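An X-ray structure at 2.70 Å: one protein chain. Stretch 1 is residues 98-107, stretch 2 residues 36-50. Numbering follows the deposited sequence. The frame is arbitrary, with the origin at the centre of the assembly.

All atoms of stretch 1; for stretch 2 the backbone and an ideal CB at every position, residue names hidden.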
# COMPACT_ATOMS: atom_id res chain seq x y z
N LEU A 98 19.03 -8.83 3.47
CA LEU A 98 18.45 -7.81 4.34
C LEU A 98 18.14 -8.35 5.73
O LEU A 98 17.58 -9.44 5.87
CB LEU A 98 17.17 -7.25 3.70
CG LEU A 98 16.40 -6.24 4.55
CD1 LEU A 98 17.24 -5.00 4.82
CD2 LEU A 98 15.10 -5.87 3.86
N ALA A 99 18.50 -7.58 6.75
CA ALA A 99 18.24 -7.95 8.14
C ALA A 99 17.18 -7.04 8.75
O ALA A 99 16.15 -7.50 9.24
CB ALA A 99 19.52 -7.91 8.96
N VAL A 100 17.44 -5.73 8.72
CA VAL A 100 16.55 -4.75 9.33
C VAL A 100 16.37 -3.54 8.43
O VAL A 100 17.28 -3.15 7.70
CB VAL A 100 17.08 -4.31 10.72
CG1 VAL A 100 16.22 -3.18 11.30
CG2 VAL A 100 17.11 -5.48 11.67
N SER A 101 15.17 -2.95 8.49
CA SER A 101 14.86 -1.74 7.74
C SER A 101 14.03 -0.80 8.61
O SER A 101 13.38 -1.23 9.55
CB SER A 101 14.10 -2.07 6.45
OG SER A 101 12.75 -2.40 6.72
N GLY A 102 14.06 0.49 8.28
CA GLY A 102 13.28 1.47 9.00
C GLY A 102 13.66 2.89 8.64
O GLY A 102 14.37 3.13 7.65
N LYS A 103 13.21 3.84 9.45
CA LYS A 103 13.48 5.25 9.22
C LYS A 103 14.07 5.87 10.48
O LYS A 103 13.68 5.50 11.59
CB LYS A 103 12.20 5.98 8.80
CG LYS A 103 12.33 7.49 8.70
CD LYS A 103 11.00 8.13 8.31
CE LYS A 103 11.07 9.65 8.37
NZ LYS A 103 9.79 10.28 7.96
N ILE A 104 15.00 6.80 10.31
CA ILE A 104 15.63 7.46 11.45
C ILE A 104 15.87 8.94 11.15
O ILE A 104 16.39 9.29 10.10
CB ILE A 104 16.96 6.76 11.83
CG1 ILE A 104 17.50 7.33 13.14
CG2 ILE A 104 17.99 6.90 10.71
CD1 ILE A 104 18.62 6.51 13.75
N THR A 105 15.48 9.79 12.09
CA THR A 105 15.66 11.23 11.94
C THR A 105 15.99 11.90 13.27
O THR A 105 15.54 11.44 14.33
CB THR A 105 14.40 11.90 11.36
OG1 THR A 105 13.27 11.64 12.21
CG2 THR A 105 14.10 11.38 9.96
N ILE A 106 16.78 12.97 13.21
CA ILE A 106 17.08 13.76 14.39
C ILE A 106 16.00 14.83 14.55
O ILE A 106 15.89 15.72 13.72
CB ILE A 106 18.49 14.39 14.30
CG1 ILE A 106 19.56 13.30 14.32
CG2 ILE A 106 18.72 15.38 15.44
CD1 ILE A 106 20.95 13.78 13.99
N PRO A 107 15.19 14.73 15.63
CA PRO A 107 14.04 15.63 15.77
C PRO A 107 14.40 17.07 16.13
O PRO A 107 15.49 17.34 16.64
CB PRO A 107 13.25 14.99 16.91
CG PRO A 107 14.28 14.31 17.74
CD PRO A 107 15.31 13.81 16.77
N UNK A 36 19.87 -4.69 19.35
CA UNK A 36 21.24 -4.57 18.91
C UNK A 36 21.31 -3.78 17.61
O UNK A 36 22.13 -2.88 17.46
CB UNK A 36 21.87 -5.95 18.74
N UNK A 37 20.43 -4.14 16.68
CA UNK A 37 20.34 -3.44 15.40
C UNK A 37 20.03 -1.97 15.60
O UNK A 37 20.66 -1.11 14.99
CB UNK A 37 19.27 -4.08 14.51
N UNK A 38 19.04 -1.70 16.44
CA UNK A 38 18.61 -0.33 16.70
C UNK A 38 19.78 0.49 17.21
O UNK A 38 19.97 1.64 16.79
CB UNK A 38 17.46 -0.30 17.71
N UNK A 39 20.59 -0.10 18.08
CA UNK A 39 21.75 0.58 18.63
C UNK A 39 22.77 0.86 17.53
O UNK A 39 23.34 1.95 17.47
CB UNK A 39 22.38 -0.25 19.75
N UNK A 40 23.02 -0.13 16.67
CA UNK A 40 23.95 0.05 15.56
C UNK A 40 23.50 1.17 14.64
O UNK A 40 24.30 2.01 14.23
CB UNK A 40 24.09 -1.25 14.77
N UNK A 41 22.21 1.18 14.31
CA UNK A 41 21.65 2.23 13.46
C UNK A 41 21.77 3.57 14.16
O UNK A 41 22.10 4.59 13.55
CB UNK A 41 20.19 1.94 13.11
N UNK A 42 21.50 3.57 15.46
CA UNK A 42 21.58 4.77 16.27
C UNK A 42 23.00 5.31 16.32
O UNK A 42 23.23 6.50 16.09
CB UNK A 42 21.07 4.49 17.69
N UNK A 43 23.95 4.44 16.62
CA UNK A 43 25.35 4.84 16.77
C UNK A 43 25.93 5.40 15.48
O UNK A 43 26.37 6.55 15.44
CB UNK A 43 26.19 3.65 17.24
N UNK A 44 25.94 4.59 14.43
CA UNK A 44 26.56 4.99 13.17
C UNK A 44 25.93 6.26 12.61
O UNK A 44 26.62 7.11 12.06
CB UNK A 44 26.45 3.86 12.15
N UNK A 45 24.61 6.39 12.76
CA UNK A 45 23.91 7.56 12.24
C UNK A 45 24.35 8.84 12.94
O UNK A 45 24.48 9.89 12.30
CB UNK A 45 22.40 7.38 12.39
N UNK A 46 24.58 8.75 14.24
CA UNK A 46 25.04 9.91 15.00
C UNK A 46 26.48 10.25 14.64
O UNK A 46 26.88 11.42 14.63
CB UNK A 46 24.92 9.65 16.50
N UNK A 47 27.26 9.22 14.34
CA UNK A 47 28.67 9.39 14.03
C UNK A 47 28.85 10.21 12.75
O UNK A 47 29.67 11.13 12.70
CB UNK A 47 29.35 8.03 13.89
N UNK A 48 28.08 9.89 11.71
CA UNK A 48 28.20 10.59 10.44
C UNK A 48 27.62 11.99 10.53
O UNK A 48 27.99 12.88 9.76
CB UNK A 48 27.50 9.80 9.33
N UNK A 49 26.70 12.20 11.47
CA UNK A 49 26.16 13.53 11.73
C UNK A 49 27.18 14.38 12.50
O UNK A 49 27.01 15.58 12.64
CB UNK A 49 24.85 13.43 12.51
N UNK A 50 28.23 13.73 13.00
CA UNK A 50 29.31 14.43 13.66
C UNK A 50 29.30 14.30 15.17
O UNK A 50 30.31 14.56 15.83
CB UNK A 50 29.26 15.91 13.28

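Most of stretch 2 is helix, and its N-to-C direction makes 59° with that of strand 98-105; the axes come within 9.8 Å. Stretch 1 offers Ala99, Val100, Ile104 and Ile106 on this side, so apolar packing suits the facing positions. No hydrogen bond links the two stretches.

Position 36 has helical backbone angles and nothing of stretch 1 near its ideal CB. Stretch 1 sets no preference here. The residue is Gly36.

Position 37 points toward stretch 1, its ideal CB 3.8 Å from Val100 CG2. Ala99 is small and leaves space beyond. A long aliphatic or an aromatic would suit. It is Tyr37. Val100 CG2 lies over one ring face, 3.5 Å from the centroid of the Tyr37 ring, a CH-pi contact. The ring reaches on to Ala99, where Tyr37 OH is 3.9 Å from Ala99 CB.

Position 38 points sideways, and 39 and 40 are out of reach. Stretch 1 leaves all three open. They are Met38, Thr39 and Leu40.

Position 41 points toward stretch 1, with its ideal CB 4.9 Å from Ile104 CD1. A small or medium apolar residue would suit. It is Ala41. Its closest contact is through the backbone, Ala41 O to Ile104 CD1 at 4.0 Å.

Position 42 points sideways, its ideal CB 5.1 Å from Ile104 CD1. Many residues could sit here. It is Trp42. Its CA, rather than its ring, comes closest, 4.3 Å from Ile104 CD1.

Positions 43 and 44 are out of reach and could be polar. They are Gln43 and Thr44. Thr44 OG1 donates to Leu40 O at 2.8 Å, one helical turn back.

Position 45 points toward stretch 1, its ideal CB 4.1 Å from Ile104 CD1. Ile104 and Ile106 offer an apolar surface. Leucine, methionine or an aromatic would suit. It is Phe45. Ile104 CG2 sits over one face, 3.9 Å from the Phe45 ring centroid and 6° off the normal, a CH-pi contact. Ile106 CG1 approaches Phe45 CE2 at 3.7 Å.

Position 46 points sideways, and 47 and 48 are out of reach. They are Ala46, Lys47 and Met48.

Position 49 points toward Ile106, whose CD1 is 4.2 Å from the ideal CB. A flexible chain with some methylene length would suit. It is Gln49, with Gln49 CG 3.7 Å from Ile106 CD1.

Position 50 has phi 105°, and a CB would jam against the preceding carbonyl O. Glycine is called for. Gly50 closes a Schellman motif, with Gly50 N donating to Lys47 O at 3.0 Å.

Stretch 2 (36-50) GYMTLAWQTFAKMQG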
# COMPACT_ATOMS: atom_id res chain seq x y z
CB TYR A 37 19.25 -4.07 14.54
CG TYR A 37 19.60 -5.43 14.00
CD1 TYR A 37 20.60 -5.59 13.05
CD2 TYR A 37 18.91 -6.55 14.42
CE1 TYR A 37 20.90 -6.84 12.55
CE2 TYR A 37 19.20 -7.79 13.94
CZ TYR A 37 20.20 -7.94 13.00
OH TYR A 37 20.47 -9.20 12.52
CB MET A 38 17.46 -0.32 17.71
CG MET A 38 16.25 -1.12 17.26
SD MET A 38 14.99 -1.32 18.55
CE MET A 38 14.69 0.38 19.00
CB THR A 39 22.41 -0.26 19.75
OG1 THR A 39 21.48 -0.44 20.82
CG2 THR A 39 23.66 0.44 20.29
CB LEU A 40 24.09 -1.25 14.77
CG LEU A 40 24.76 -2.44 15.46
CD1 LEU A 40 24.92 -3.60 14.47
CD2 LEU A 40 26.12 -2.07 16.05
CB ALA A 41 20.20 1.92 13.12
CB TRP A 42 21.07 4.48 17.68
CG TRP A 42 21.15 5.63 18.64
CD1 TRP A 42 21.25 6.95 18.32
CD2 TRP A 42 21.12 5.55 20.07
NE1 TRP A 42 21.30 7.70 19.47
CE2 TRP A 42 21.22 6.86 20.56
CE3 TRP A 42 21.03 4.49 20.98
CZ2 TRP A 42 21.23 7.15 21.92
CZ3 TRP A 42 21.04 4.78 22.33
CH2 TRP A 42 21.14 6.10 22.79
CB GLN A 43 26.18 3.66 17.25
CG GLN A 43 26.01 3.36 18.73
CD GLN A 43 26.80 2.15 19.18
OE1 GLN A 43 27.27 1.36 18.37
NE2 GLN A 43 26.96 2.00 20.49
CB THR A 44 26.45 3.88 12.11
OG1 THR A 44 25.09 3.45 11.99
CG2 THR A 44 27.33 2.69 12.49
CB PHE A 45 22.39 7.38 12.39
CG PHE A 45 21.60 8.51 11.80
CD1 PHE A 45 21.57 8.71 10.43
CD2 PHE A 45 20.86 9.35 12.61
CE1 PHE A 45 20.84 9.74 9.88
CE2 PHE A 45 20.13 10.39 12.07
CZ PHE A 45 20.11 10.58 10.70
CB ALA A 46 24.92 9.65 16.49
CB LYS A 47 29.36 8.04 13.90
CG LYS A 47 30.88 8.10 14.04
CD LYS A 47 31.50 6.71 14.07
CE LYS A 47 33.02 6.77 14.10
NZ LYS A 47 33.53 7.40 15.36
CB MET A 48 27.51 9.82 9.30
CG MET A 48 26.14 9.23 9.62
SD MET A 48 25.50 8.20 8.28
CE MET A 48 26.70 6.88 8.22
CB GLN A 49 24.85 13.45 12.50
CG GLN A 49 23.69 12.91 11.68
CD GLN A 49 23.15 13.94 10.71
OE1 GLN A 49 23.34 15.14 10.88
NE2 GLN A 49 22.48 13.46 9.66
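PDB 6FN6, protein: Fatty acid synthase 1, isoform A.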